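Local coordinates for demethylmenaquinone Methyltransferase (Thermus thermophilus, PDB 1J3L), which belongs to the RraA-like family and has an alpha/beta fold, with three copies of the chain in the assembly, at residues A3-L8 with G149-P154; N76-A81 with E99-V104; H92-D97 with A112-K117. All coordinates share one frame; numbering follows the deposited sequence.

Contact 1. Residues A3-L8 with G149-P154; sequences ARTTDL and GLLLLP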
ATOM      1  N   ALA A   3      24.373  -4.067  -7.462  1.00 70.73           N
ATOM      2  CA  ALA A   3      24.200  -2.657  -7.116  1.00 63.23           C
ATOM      3  C   ALA A   3      22.970  -2.486  -6.250  1.00 57.91           C
ATOM      4  O   ALA A   3      22.051  -3.307  -6.280  1.00 60.55           O
ATOM      5  CB  ALA A   3      24.053  -1.825  -8.401  1.00 68.60           C
ATOM      6  N   ARG A   4      22.941  -1.401  -5.508  1.00 50.12           N
ATOM      7  CA  ARG A   4      21.815  -1.160  -4.673  1.00 47.48           C
ATOM      8  C   ARG A   4      21.579   0.310  -4.564  1.00 46.31           C
ATOM      9  O   ARG A   4      22.482   1.158  -4.725  1.00 47.64           O
ATOM     10  CB  ARG A   4      21.996  -1.656  -3.262  1.00 43.07           C
ATOM     11  CG  ARG A   4      21.544  -3.063  -3.033  1.00 54.99           C
ATOM     12  CD  ARG A   4      20.114  -3.358  -3.481  1.00 68.39           C
ATOM     13  NE  ARG A   4      19.235  -3.825  -2.402  1.00 68.54           N
ATOM     14  CZ  ARG A   4      19.583  -4.681  -1.442  1.00 75.15           C
ATOM     15  NH1 ARG A   4      20.808  -5.188  -1.394  1.00 63.81           N
ATOM     16  NH2 ARG A   4      18.701  -5.025  -0.513  1.00 79.98           N
ATOM     17  N   THR A   5      20.346   0.600  -4.205  1.00 40.65           N
ATOM     18  CA  THR A   5      19.897   1.940  -4.076  1.00 35.22           C
ATOM     19  C   THR A   5      20.521   2.467  -2.789  1.00 36.98           C
ATOM     20  O   THR A   5      21.031   3.574  -2.793  1.00 26.42           O
ATOM     21  CB  THR A   5      18.341   1.905  -4.089  1.00 33.03           C
ATOM     22  OG1 THR A   5      17.808   3.126  -4.617  1.00 44.96           O
ATOM     23  CG2 THR A   5      17.824   1.612  -2.701  1.00 10.77           C
ATOM     24  N   THR A   6      20.461   1.676  -1.713  1.00 31.55           N
ATOM     25  CA  THR A   6      20.982   2.073  -0.420  1.00 33.07           C
ATOM     26  C   THR A   6      22.489   2.354  -0.453  1.00 38.12           C
ATOM     27  O   THR A   6      22.920   3.476  -0.200  1.00 34.35           O
ATOM     28  CB  THR A   6      20.627   1.004   0.651  1.00 24.40           C
ATOM     29  OG1 THR A   6      21.074  -0.286   0.220  1.00 25.63           O
ATOM     30  CG2 THR A   6      19.127   0.957   0.862  1.00 30.10           C
ATOM     31  N   ASP A   7      23.294   1.347  -0.780  1.00 39.81           N
ATOM     32  CA  ASP A   7      24.747   1.533  -0.830  1.00 40.45           C
ATOM     33  C   ASP A   7      25.118   2.781  -1.603  1.00 43.91           C
ATOM     34  O   ASP A   7      25.817   3.659  -1.097  1.00 54.69           O
ATOM     35  CB  ASP A   7      25.446   0.344  -1.498  1.00 37.33           C
ATOM     36  CG  ASP A   7      25.086  -0.975  -0.864  1.00 40.80           C
ATOM     37  OD1 ASP A   7      24.738  -0.976   0.332  1.00 31.00           O
ATOM     38  OD2 ASP A   7      25.161  -2.010  -1.561  1.00 42.15           O
ATOM     39  N   LEU A   8      24.645   2.850  -2.839  1.00 40.04           N
ATOM     40  CA  LEU A   8      24.940   3.977  -3.700  1.00 39.32           C
ATOM     41  C   LEU A   8      24.425   5.287  -3.137  1.00 37.34           C
ATOM     42  O   LEU A   8      24.931   6.356  -3.476  1.00 42.56           O
ATOM     43  CB  LEU A   8      24.392   3.714  -5.106  1.00 37.43           C
ATOM     44  CG  LEU A   8      25.162   2.580  -5.793  1.00 44.49           C
ATOM     45  CD1 LEU A   8      24.602   2.317  -7.172  1.00 41.47           C
ATOM     46  CD2 LEU A   8      26.638   2.951  -5.891  1.00 39.60           C
ATOM     47  N   GLY A 149      13.498   1.277  -2.951  1.00 21.80           N
ATOM     48  CA  GLY A 149      13.143   2.531  -3.587  1.00 24.71           C
ATOM     49  C   GLY A 149      13.883   2.877  -4.867  1.00 25.18           C
ATOM     50  O   GLY A 149      14.439   2.010  -5.538  1.00 26.05           O
ATOM     51  N   LEU A 150      13.887   4.165  -5.198  1.00 28.03           N
ATOM     52  CA  LEU A 150      14.521   4.654  -6.418  1.00 28.11           C
ATOM     53  C   LEU A 150      15.618   5.668  -6.140  1.00 30.73           C
ATOM     54  O   LEU A 150      15.410   6.629  -5.399  1.00 23.16           O
ATOM     55  CB  LEU A 150      13.484   5.324  -7.317  1.00 31.98           C
ATOM     56  CG  LEU A 150      12.126   4.649  -7.512  1.00 27.91           C
ATOM     57  CD1 LEU A 150      11.247   5.525  -8.393  1.00 40.91           C
ATOM     58  CD2 LEU A 150      12.316   3.300  -8.142  1.00 42.90           C
ATOM     59  N   LEU A 151      16.782   5.456  -6.746  1.00 34.17           N
ATOM     60  CA  LEU A 151      17.899   6.375  -6.588  1.00 31.44           C
ATOM     61  C   LEU A 151      18.198   7.036  -7.934  1.00 35.89           C
ATOM     62  O   LEU A 151      18.360   6.358  -8.951  1.00 32.20           O
ATOM     63  CB  LEU A 151      19.144   5.638  -6.091  1.00 26.07           C
ATOM     64  CG  LEU A 151      20.353   6.531  -5.767  1.00 26.08           C
ATOM     65  CD1 LEU A 151      20.029   7.430  -4.582  1.00 26.64           C
ATOM     66  CD2 LEU A 151      21.567   5.678  -5.453  1.00 19.42           C
ATOM     67  N   LEU A 152      18.258   8.362  -7.933  1.00 36.35           N
ATOM     68  CA  LEU A 152      18.540   9.134  -9.137  1.00 35.30           C
ATOM     69  C   LEU A 152      19.900   9.816  -9.010  1.00 38.41           C
ATOM     70  O   LEU A 152      20.084  10.674  -8.149  1.00 34.94           O
ATOM     71  CB  LEU A 152      17.468  10.205  -9.340  1.00 38.77           C
ATOM     72  CG  LEU A 152      16.030   9.777  -9.630  1.00 28.02           C
ATOM     73  CD1 LEU A 152      15.158  11.021  -9.668  1.00 46.24           C
ATOM     74  CD2 LEU A 152      15.961   9.032 -10.959  1.00 35.11           C
ATOM     75  N   LEU A 153      20.841   9.438  -9.873  1.00 40.41           N
ATOM     76  CA  LEU A 153      22.189  10.002  -9.864  1.00 44.61           C
ATOM     77  C   LEU A 153      22.389  10.879 -11.098  1.00 53.30           C
ATOM     78  O   LEU A 153      21.907  10.547 -12.182  1.00 61.76           O
ATOM     79  CB  LEU A 153      23.220   8.870  -9.850  1.00 38.11           C
ATOM     80  CG  LEU A 153      23.105   7.908  -8.662  1.00 33.60           C
ATOM     81  CD1 LEU A 153      23.980   6.689  -8.859  1.00 28.05           C
ATOM     82  CD2 LEU A 153      23.485   8.642  -7.403  1.00 36.46           C
ATOM     83  N   PRO A 154      23.105  12.010 -10.952  1.00 60.11           N
ATOM     84  CA  PRO A 154      23.357  12.930 -12.073  1.00 56.29           C
ATOM     85  C   PRO A 154      23.938  12.204 -13.287  1.00 50.73           C
ATOM     86  O   PRO A 154      23.834  12.674 -14.417  1.00 45.67           O
ATOM     87  CB  PRO A 154      24.329  13.942 -11.475  1.00 61.05           C
ATOM     88  CG  PRO A 154      23.938  13.960 -10.019  1.00 58.26           C
ATOM     89  CD  PRO A 154      23.768  12.492  -9.727  1.00 59.45           C
TER

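Contact 2. Residues N76-A81 with E99-V104; sequences NLARRA and EELREV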
ATOM      1  N   ASN A  76       0.255  -4.533 -23.915  1.00 34.84           N
ATOM      2  CA  ASN A  76       0.887  -4.285 -25.208  1.00 28.67           C
ATOM      3  C   ASN A  76       2.133  -3.413 -25.122  1.00 20.71           C
ATOM      4  O   ASN A  76       3.178  -3.771 -25.657  1.00 18.92           O
ATOM      5  CB  ASN A  76      -0.107  -3.641 -26.186  1.00 31.69           C
ATOM      6  CG  ASN A  76      -1.279  -4.551 -26.521  1.00 41.14           C
ATOM      7  OD1 ASN A  76      -1.113  -5.753 -26.718  1.00 52.24           O
ATOM      8  ND2 ASN A  76      -2.472  -3.971 -26.605  1.00 52.54           N
ATOM      9  N   LEU A  77       2.018  -2.262 -24.470  1.00 21.62           N
ATOM     10  CA  LEU A  77       3.167  -1.373 -24.346  1.00 26.41           C
ATOM     11  C   LEU A  77       4.283  -2.001 -23.523  1.00 26.56           C
ATOM     12  O   LEU A  77       5.460  -1.802 -23.809  1.00 29.52           O
ATOM     13  CB  LEU A  77       2.751  -0.029 -23.744  1.00 17.66           C
ATOM     14  CG  LEU A  77       1.919   0.850 -24.688  1.00 27.37           C
ATOM     15  CD1 LEU A  77       1.652   2.189 -24.026  1.00 16.77           C
ATOM     16  CD2 LEU A  77       2.662   1.066 -26.017  1.00 18.08           C
ATOM     17  N   ALA A  78       3.923  -2.773 -22.506  1.00 21.04           N
ATOM     18  CA  ALA A  78       4.943  -3.412 -21.690  1.00 26.55           C
ATOM     19  C   ALA A  78       5.797  -4.316 -22.579  1.00 20.83           C
ATOM     20  O   ALA A  78       7.032  -4.261 -22.539  1.00 22.20           O
ATOM     21  CB  ALA A  78       4.297  -4.227 -20.578  1.00 30.11           C
ATOM     22  N   ARG A  79       5.131  -5.143 -23.380  1.00 22.82           N
ATOM     23  CA  ARG A  79       5.824  -6.051 -24.275  1.00 20.68           C
ATOM     24  C   ARG A  79       6.610  -5.268 -25.315  1.00 14.70           C
ATOM     25  O   ARG A  79       7.705  -5.651 -25.664  1.00 15.72           O
ATOM     26  CB  ARG A  79       4.824  -6.980 -24.972  1.00 22.42           C
ATOM     27  CG  ARG A  79       4.119  -7.956 -24.032  1.00 31.32           C
ATOM     28  CD  ARG A  79       3.193  -8.960 -24.770  1.00 34.25           C
ATOM     29  NE  ARG A  79       1.921  -8.397 -25.249  1.00 25.84           N
ATOM     30  CZ  ARG A  79       0.811  -8.296 -24.523  1.00 30.96           C
ATOM     31  NH1 ARG A  79       0.813  -8.729 -23.276  1.00 44.21           N
ATOM     32  NH2 ARG A  79      -0.286  -7.733 -25.028  1.00 50.03           N
ATOM     33  N   ARG A  80       6.052  -4.168 -25.809  1.00 15.60           N
ATOM     34  CA  ARG A  80       6.758  -3.372 -26.801  1.00 26.10           C
ATOM     35  C   ARG A  80       8.051  -2.805 -26.195  1.00 34.24           C
ATOM     36  O   ARG A  80       9.124  -2.917 -26.791  1.00 28.35           O
ATOM     37  CB  ARG A  80       5.863  -2.242 -27.326  1.00 30.68           C
ATOM     38  CG  ARG A  80       6.304  -1.715 -28.673  1.00 46.14           C
ATOM     39  CD  ARG A  80       6.434  -2.840 -29.702  1.00 34.20           C
ATOM     40  NE  ARG A  80       7.240  -2.392 -30.831  1.00 35.48           N
ATOM     41  CZ  ARG A  80       8.036  -3.179 -31.546  1.00 36.55           C
ATOM     42  NH1 ARG A  80       8.137  -4.468 -31.259  1.00 24.77           N
ATOM     43  NH2 ARG A  80       8.758  -2.666 -32.531  1.00 43.56           N
ATOM     44  N   ALA A  81       7.943  -2.226 -24.999  1.00 23.28           N
ATOM     45  CA  ALA A  81       9.090  -1.646 -24.303  1.00 26.10           C
ATOM     46  C   ALA A  81      10.196  -2.671 -24.165  1.00 22.36           C
ATOM     47  O   ALA A  81      11.382  -2.360 -24.341  1.00 21.11           O
ATOM     48  CB  ALA A  81       8.673  -1.142 -22.919  1.00 23.25           C
ATOM     49  N   GLU A  99      -1.896  -8.852 -14.798  1.00 19.54           N
ATOM     50  CA  GLU A  99      -1.493 -10.239 -15.019  1.00 19.08           C
ATOM     51  C   GLU A  99      -0.485 -10.324 -16.173  1.00 21.02           C
ATOM     52  O   GLU A  99       0.469 -11.094 -16.118  1.00 18.86           O
ATOM     53  CB  GLU A  99      -2.693 -11.150 -15.325  1.00 23.00           C
ATOM     54  CG  GLU A  99      -2.316 -12.649 -15.254  1.00 28.71           C
ATOM     55  CD  GLU A  99      -3.399 -13.593 -15.758  1.00 39.35           C
ATOM     56  OE1 GLU A  99      -4.592 -13.381 -15.438  1.00 37.00           O
ATOM     57  OE2 GLU A  99      -3.045 -14.564 -16.465  1.00 37.89           O
ATOM     58  N   GLU A 100      -0.692  -9.530 -17.218  1.00 19.11           N
ATOM     59  CA  GLU A 100       0.237  -9.530 -18.347  1.00 24.67           C
ATOM     60  C   GLU A 100       1.558  -8.795 -18.050  1.00 23.86           C
ATOM     61  O   GLU A 100       2.624  -9.221 -18.498  1.00 23.55           O
ATOM     62  CB  GLU A 100      -0.430  -8.918 -19.585  1.00 21.29           C
ATOM     63  CG  GLU A 100      -1.512  -9.789 -20.216  1.00 21.71           C
ATOM     64  CD  GLU A 100      -2.293  -9.041 -21.286  1.00 35.03           C
ATOM     65  OE1 GLU A 100      -1.661  -8.312 -22.081  1.00 26.77           O
ATOM     66  OE2 GLU A 100      -3.533  -9.185 -21.339  1.00 38.05           O
ATOM     67  N   LEU A 101       1.493  -7.706 -17.292  1.00 17.13           N
ATOM     68  CA  LEU A 101       2.697  -6.947 -16.976  1.00 21.55           C
ATOM     69  C   LEU A 101       3.713  -7.804 -16.223  1.00 27.40           C
ATOM     70  O   LEU A 101       4.918  -7.736 -16.494  1.00 20.13           O
ATOM     71  CB  LEU A 101       2.346  -5.706 -16.138  1.00 11.04           C
ATOM     72  CG  LEU A 101       1.374  -4.678 -16.744  1.00 20.10           C
ATOM     73  CD1 LEU A 101       1.220  -3.519 -15.776  1.00 19.82           C
ATOM     74  CD2 LEU A 101       1.874  -4.165 -18.105  1.00  3.78           C
ATOM     75  N   ARG A 102       3.207  -8.612 -15.289  1.00 22.83           N
ATOM     76  CA  ARG A 102       4.026  -9.484 -14.447  1.00 21.66           C
ATOM     77  C   ARG A 102       4.889 -10.464 -15.238  1.00 21.32           C
ATOM     78  O   ARG A 102       5.945 -10.887 -14.777  1.00 16.64           O
ATOM     79  CB  ARG A 102       3.127 -10.279 -13.498  1.00 21.28           C
ATOM     80  CG  ARG A 102       3.876 -11.081 -12.457  1.00 29.01           C
ATOM     81  CD  ARG A 102       4.350 -10.179 -11.316  1.00 37.83           C
ATOM     82  NE  ARG A 102       5.162 -10.903 -10.343  1.00 39.21           N
ATOM     83  CZ  ARG A 102       6.365 -11.405 -10.606  1.00 54.59           C
ATOM     84  NH1 ARG A 102       6.899 -11.257 -11.816  1.00 51.11           N
ATOM     85  NH2 ARG A 102       7.032 -12.065  -9.666  1.00 40.77           N
ATOM     86  N   GLU A 103       4.426 -10.813 -16.429  1.00 10.25           N
ATOM     87  CA  GLU A 103       5.116 -11.762 -17.290  1.00 30.52           C
ATOM     88  C   GLU A 103       6.175 -11.184 -18.228  1.00 26.66           C
ATOM     89  O   GLU A 103       6.832 -11.940 -18.938  1.00 14.63           O
ATOM     90  CB  GLU A 103       4.074 -12.537 -18.106  1.00 21.58           C
ATOM     91  CG  GLU A 103       3.295 -13.512 -17.250  1.00 23.93           C
ATOM     92  CD  GLU A 103       2.138 -14.153 -17.979  1.00 27.07           C
ATOM     93  OE1 GLU A 103       2.324 -14.617 -19.124  1.00 31.26           O
ATOM     94  OE2 GLU A 103       1.040 -14.200 -17.391  1.00 32.09           O
ATOM     95  N   VAL A 104       6.330  -9.862 -18.238  1.00 22.75           N
ATOM     96  CA  VAL A 104       7.315  -9.209 -19.104  1.00 23.87           C
ATOM     97  C   VAL A 104       8.580  -8.977 -18.285  1.00 25.05           C
ATOM     98  O   VAL A 104       8.533  -8.363 -17.218  1.00 18.09           O
ATOM     99  CB  VAL A 104       6.784  -7.857 -19.636  1.00 23.42           C
ATOM    100  CG1 VAL A 104       7.774  -7.256 -20.634  1.00 20.96           C
ATOM    101  CG2 VAL A 104       5.418  -8.053 -20.280  1.00 17.36           C
TER
HETATM  102  O   HOH W   1       3.073  -9.991 -21.148  1.00 18.73           O
HETATM  103  O   HOH W   2      -2.681  -6.404 -23.556  1.00 39.05           O

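Contact 3. Residues H92-D97 with A112-K117; sequences HGAVRD and AATPKK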
ATOM      1  N   HIS A  92       4.378   7.471 -12.633  1.00 19.36           N
ATOM      2  CA  HIS A  92       3.804   8.231 -11.536  1.00 25.76           C
ATOM      3  C   HIS A  92       2.368   8.344 -12.011  1.00 22.56           C
ATOM      4  O   HIS A  92       1.969   9.361 -12.581  1.00 26.74           O
ATOM      5  CB  HIS A  92       4.408   9.628 -11.417  1.00 18.86           C
ATOM      6  CG  HIS A  92       3.886  10.392 -10.242  1.00 23.54           C
ATOM      7  ND1 HIS A  92       3.525  11.725 -10.313  1.00 26.71           N
ATOM      8  CD2 HIS A  92       3.677  10.020  -8.958  1.00 23.33           C
ATOM      9  CE1 HIS A  92       3.122  12.133  -9.126  1.00 32.06           C
ATOM     10  NE2 HIS A  92       3.204  11.116  -8.282  1.00 29.83           N
ATOM     11  N   GLY A  93       1.618   7.269 -11.798  1.00 19.50           N
ATOM     12  CA  GLY A  93       0.239   7.189 -12.242  1.00  7.85           C
ATOM     13  C   GLY A  93      -0.157   5.726 -12.295  1.00 23.42           C
ATOM     14  O   GLY A  93       0.427   4.905 -11.569  1.00 15.39           O
ATOM     15  N   ALA A  94      -1.109   5.377 -13.162  1.00 16.16           N
ATOM     16  CA  ALA A  94      -1.569   3.999 -13.224  1.00 23.72           C
ATOM     17  C   ALA A  94      -1.278   3.240 -14.511  1.00 23.14           C
ATOM     18  O   ALA A  94      -0.957   3.833 -15.543  1.00 18.41           O
ATOM     19  CB  ALA A  94      -3.067   3.948 -12.916  1.00 21.19           C
ATOM     20  N   VAL A  95      -1.400   1.916 -14.408  1.00 15.02           N
ATOM     21  CA  VAL A  95      -1.182   0.981 -15.510  1.00 19.48           C
ATOM     22  C   VAL A  95      -2.345  -0.029 -15.501  1.00 22.15           C
ATOM     23  O   VAL A  95      -3.234   0.082 -14.657  1.00 21.10           O
ATOM     24  CB  VAL A  95       0.168   0.208 -15.327  1.00 21.33           C
ATOM     25  CG1 VAL A  95       1.339   1.194 -15.226  1.00  6.60           C
ATOM     26  CG2 VAL A  95       0.111  -0.682 -14.089  1.00 14.87           C
ATOM     27  N   ARG A  96      -2.364  -0.977 -16.444  1.00 14.87           N
ATOM     28  CA  ARG A  96      -3.406  -2.012 -16.460  1.00 16.74           C
ATOM     29  C   ARG A  96      -2.912  -3.343 -17.056  1.00 21.89           C
ATOM     30  O   ARG A  96      -1.814  -3.414 -17.597  1.00 13.90           O
ATOM     31  CB  ARG A  96      -4.672  -1.519 -17.182  1.00 16.84           C
ATOM     32  CG  ARG A  96      -4.594  -1.385 -18.686  1.00 15.30           C
ATOM     33  CD  ARG A  96      -5.922  -0.900 -19.220  1.00 18.54           C
ATOM     34  NE  ARG A  96      -6.027  -1.078 -20.665  1.00 20.44           N
ATOM     35  CZ  ARG A  96      -7.179  -1.144 -21.320  1.00 24.98           C
ATOM     36  NH1 ARG A  96      -8.330  -1.042 -20.654  1.00 16.36           N
ATOM     37  NH2 ARG A  96      -7.180  -1.335 -22.632  1.00 18.91           N
ATOM     38  N   ASP A  97      -3.729  -4.390 -16.953  1.00 27.49           N
ATOM     39  CA  ASP A  97      -3.384  -5.744 -17.424  1.00 20.82           C
ATOM     40  C   ASP A  97      -2.290  -6.298 -16.523  1.00 20.93           C
ATOM     41  O   ASP A  97      -1.361  -6.956 -16.982  1.00 26.85           O
ATOM     42  CB  ASP A  97      -2.858  -5.767 -18.866  1.00 19.17           C
ATOM     43  CG  ASP A  97      -3.791  -5.091 -19.853  1.00 18.39           C
ATOM     44  OD1 ASP A  97      -5.016  -5.020 -19.610  1.00 23.11           O
ATOM     45  OD2 ASP A  97      -3.281  -4.641 -20.896  1.00 25.59           O
ATOM     46  N   ALA A 112      -0.662   2.365  -9.061  1.00 22.08           N
ATOM     47  CA  ALA A 112      -1.776   1.437  -9.026  1.00 18.12           C
ATOM     48  C   ALA A 112      -2.217   1.004 -10.405  1.00 18.02           C
ATOM     49  O   ALA A 112      -1.828   1.588 -11.420  1.00 18.10           O
ATOM     50  CB  ALA A 112      -2.958   2.078  -8.301  1.00 18.73           C
ATOM     51  N   ALA A 113      -3.021  -0.052 -10.429  1.00 10.42           N
ATOM     52  CA  ALA A 113      -3.590  -0.535 -11.677  1.00 21.14           C
ATOM     53  C   ALA A 113      -5.008   0.062 -11.742  1.00 11.82           C
ATOM     54  O   ALA A 113      -5.615   0.358 -10.713  1.00 14.91           O
ATOM     55  CB  ALA A 113      -3.648  -2.076 -11.684  1.00  8.17           C
ATOM     56  N   THR A 114      -5.524   0.247 -12.947  1.00 14.96           N
ATOM     57  CA  THR A 114      -6.860   0.798 -13.140  1.00 13.39           C
ATOM     58  C   THR A 114      -7.363   0.207 -14.461  1.00 18.05           C
ATOM     59  O   THR A 114      -6.566  -0.067 -15.366  1.00 18.55           O
ATOM     60  CB  THR A 114      -6.821   2.348 -13.206  1.00 19.79           C
ATOM     61  OG1 THR A 114      -8.077   2.881 -12.775  1.00 21.50           O
ATOM     62  CG2 THR A 114      -6.540   2.826 -14.631  1.00 17.64           C
ATOM     63  N   PRO A 115      -8.688   0.010 -14.591  1.00 18.11           N
ATOM     64  CA  PRO A 115      -9.321  -0.566 -15.789  1.00 21.45           C
ATOM     65  C   PRO A 115      -9.396   0.232 -17.086  1.00 22.46           C
ATOM     66  O   PRO A 115      -9.232  -0.336 -18.167  1.00 23.27           O
ATOM     67  CB  PRO A 115     -10.727  -0.936 -15.298  1.00 11.81           C
ATOM     68  CG  PRO A 115     -10.566  -1.082 -13.812  1.00 21.90           C
ATOM     69  CD  PRO A 115      -9.669   0.101 -13.498  1.00 18.75           C
ATOM     70  N   LYS A 116      -9.674   1.531 -16.989  1.00 29.52           N
ATOM     71  CA  LYS A 116      -9.813   2.366 -18.183  1.00 26.83           C
ATOM     72  C   LYS A 116      -8.547   2.697 -18.939  1.00 27.09           C
ATOM     73  O   LYS A 116      -7.519   3.026 -18.349  1.00 31.40           O
ATOM     74  CB  LYS A 116     -10.519   3.689 -17.855  1.00 25.61           C
ATOM     75  CG  LYS A 116     -12.007   3.572 -17.672  1.00 47.52           C
ATOM     76  CD  LYS A 116     -12.692   4.884 -17.991  1.00 53.75           C
ATOM     77  CE  LYS A 116     -14.193   4.682 -18.114  1.00 66.42           C
ATOM     78  NZ  LYS A 116     -14.895   5.918 -18.551  1.00 76.61           N
ATOM     79  N   LYS A 117      -8.645   2.630 -20.263  1.00 22.35           N
ATOM     80  CA  LYS A 117      -7.530   2.956 -21.132  1.00 24.78           C
ATOM     81  C   LYS A 117      -7.434   4.483 -21.232  1.00 25.12           C
ATOM     82  O   LYS A 117      -8.414   5.187 -20.994  1.00 25.57           O
ATOM     83  CB  LYS A 117      -7.754   2.342 -22.514  1.00 23.79           C
ATOM     84  CG  LYS A 117      -8.955   2.911 -23.264  1.00 44.12           C
ATOM     85  CD  LYS A 117      -9.273   2.054 -24.473  1.00 50.81           C
ATOM     86  CE  LYS A 117      -8.018   1.801 -25.295  1.00 53.12           C
ATOM     87  NZ  LYS A 117      -8.157   0.621 -26.191  1.00 66.67           N
TER

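Contact 1. Residues A3-L8 with G149-P154
The first turn of helix 5-11 lies over strand 149-153, and the closest backbone approach is Thr5 CA to Leu151 CA at 5.5 Å. The helix begins after Arg4, which holds the N-cap position. Its first backbone bond, Leu8 N to Arg4 O, is weak. Thr5 turns its hydroxyl toward the strand, with OG1 anti to the backbone N (chi1 -151°). Thr5 OG1 rests 3.2 Å from Leu151 CB. Thr5 OG1 is also 3.3 Å from Leu151 N, but the angle is too poor for a hydrogen bond. Leu151 crosses Thr5 obliquely. Its CG is anti to the backbone N (chi1 -175°), so one methyl branch reaches the helix. That branch, Leu151 CD2, sits 3.4 Å from Thr5 O. Leu151 CD2 also presses on Leu8 CB at 3.5 Å, tight for two carbons. The two segments meet by van der Waals packing, part of it against polar oxygens, and all the touching residues are buried. Gly149 adds a bare patch of backbone beside Thr5. Its backbone angles would jam a side chain against the preceding carbonyl oxygen, so they call for glycine.

Polar bonds from the start of the helix go to the end of strand 142-146 and the turn after it: Thr5 N donates to Asp146 OD2, and Arg4 NH2 forms a salt bridge with Glu147. Strand 149-153 is paired antiparallel with strands 142-146 and 16-18. Leu8 also touches Leu144 of strand 142-146, so the start of the helix packs on both strands of the hairpin 142-146/149-153. Thr5 also packs on Pro115 of the second subunit.

Contact 2. Residues N76-A81 with E99-V104
Arg79 leaves helix 75-83 with CG anti to its carbonyl carbon, runs straight through chi2, then bends at chi3 (-75°), which swings the guanidinium toward Glu100. Glu100 starts with the same first torsion and stays extended beyond CG, so its carboxylate comes to meet it. The salt bridge centres on one oxygen. Arg79 NH1 donates to Glu100 OE1 at 2.8 Å with a nearly straight bond (166°). Arg79 NH2 adds a weak bond to Glu100 OE1 at 3.3 Å. OE1 lies in the guanidinium plane, but the donor stands above the carboxylate plane. A water bridges Arg79 NH2 and Glu100 OE1, and Asn76 OD1 accepts a weak bond from the same NH2. These partners restrict the rotation of the guanidinium.

Behind this salt bridge the packing is apolar. Ala78 CB presses on Leu101 CD2 at 3.5 Å, a tight fit. Val104 closes the type I turn that starts at Leu101 and sets its CG2 4.0 Å from both Ala78 CB and Arg79 CG.

Ala78 and Leu101 both rest on Leu108 of strand 107-110. Helices 75-83 and 98-101 are the connections of successive beta-alpha-beta units that link the parallel strands 58-63, 88-92 and 107-110.

Contact 3. Residues H92-D97 with A112-K117
Two short strands, 94-95 and 112-113, run side by side in parallel and then diverge, so the touching parts are 66° apart end to end. Val95 forms the bridge with Ala113, and its backbone bonds to the residues on both sides of that partner. Val95 N donates to Ala112 O at 3.0 Å, in the carbonyl plane. Thr114 N donates to Val95 O at 2.9 Å, nearly along the C=O axis (173°). The CA-H of Ala113 also points at Val95 O. Across the bridge, Ala94 CB touches Thr114 CG2 at 4.0 Å. The Thr114 hydroxyl bonds to Leu68 O.

Arg96 carries most of the side-chain contact. Its CG takes the crowded position between the backbone N and the carbonyl carbon (chi1 72°). From there the chain is extended to NE and runs along segment 112-117. Arg96 CB passes Thr114 O at 3.0 Å. At the far end, Arg96 NH1 donates to Pro115 O at 2.7 Å, with the oxygen at the guanidinium edge, close to its plane. Lys117 lies alongside, pointing the same way. Lys117 CB sits over one guanidinium face, offset toward its edge, 3.7 Å from Arg96 CZ. The two positive ends come close, with Arg96 NH2 4.2 Å from Lys117 NZ. Asp10 of the third subunit makes a salt bridge to Arg96 NH2 and a long, weak ion pair with Lys117 NZ, which probably offsets the repulsion.

The pair continues the parallel strands 88-92 and 107-110 of the main sheet. Val95 and Ala113 face Phe25 and helix 98-101, touching Leu101 and Thr98 respectively. Much of the contact also faces the third subunit: Asp97 packs on its Thr6, Thr114 on its Pro19 and Pro115 on its Asp148.

In the fold
Along the chain, contact 1 joins the two ends of the fold, and contacts 2 and 3 fall between its two segments. The segments of contacts 2 and 3 alternate: 76-81, 92-97, 99-104, 112-117. Contacts 2 and 3 are neighbours, with centres about 13 Å apart. They touch where Leu101 CD1 meets Val95 CG2 at 3.5 Å, as strand 94-95 leads into helix 98-101. Contact 1 lies on the opposite side of the chain's centre, its centre about 25 Å from that of contact 2 and about 26 Å from that of contact 3. The trimer brings these sides together: segment 3-8 packs on Arg96 and Pro115 of the second subunit, so contact 1 borders contact 3 of another chain.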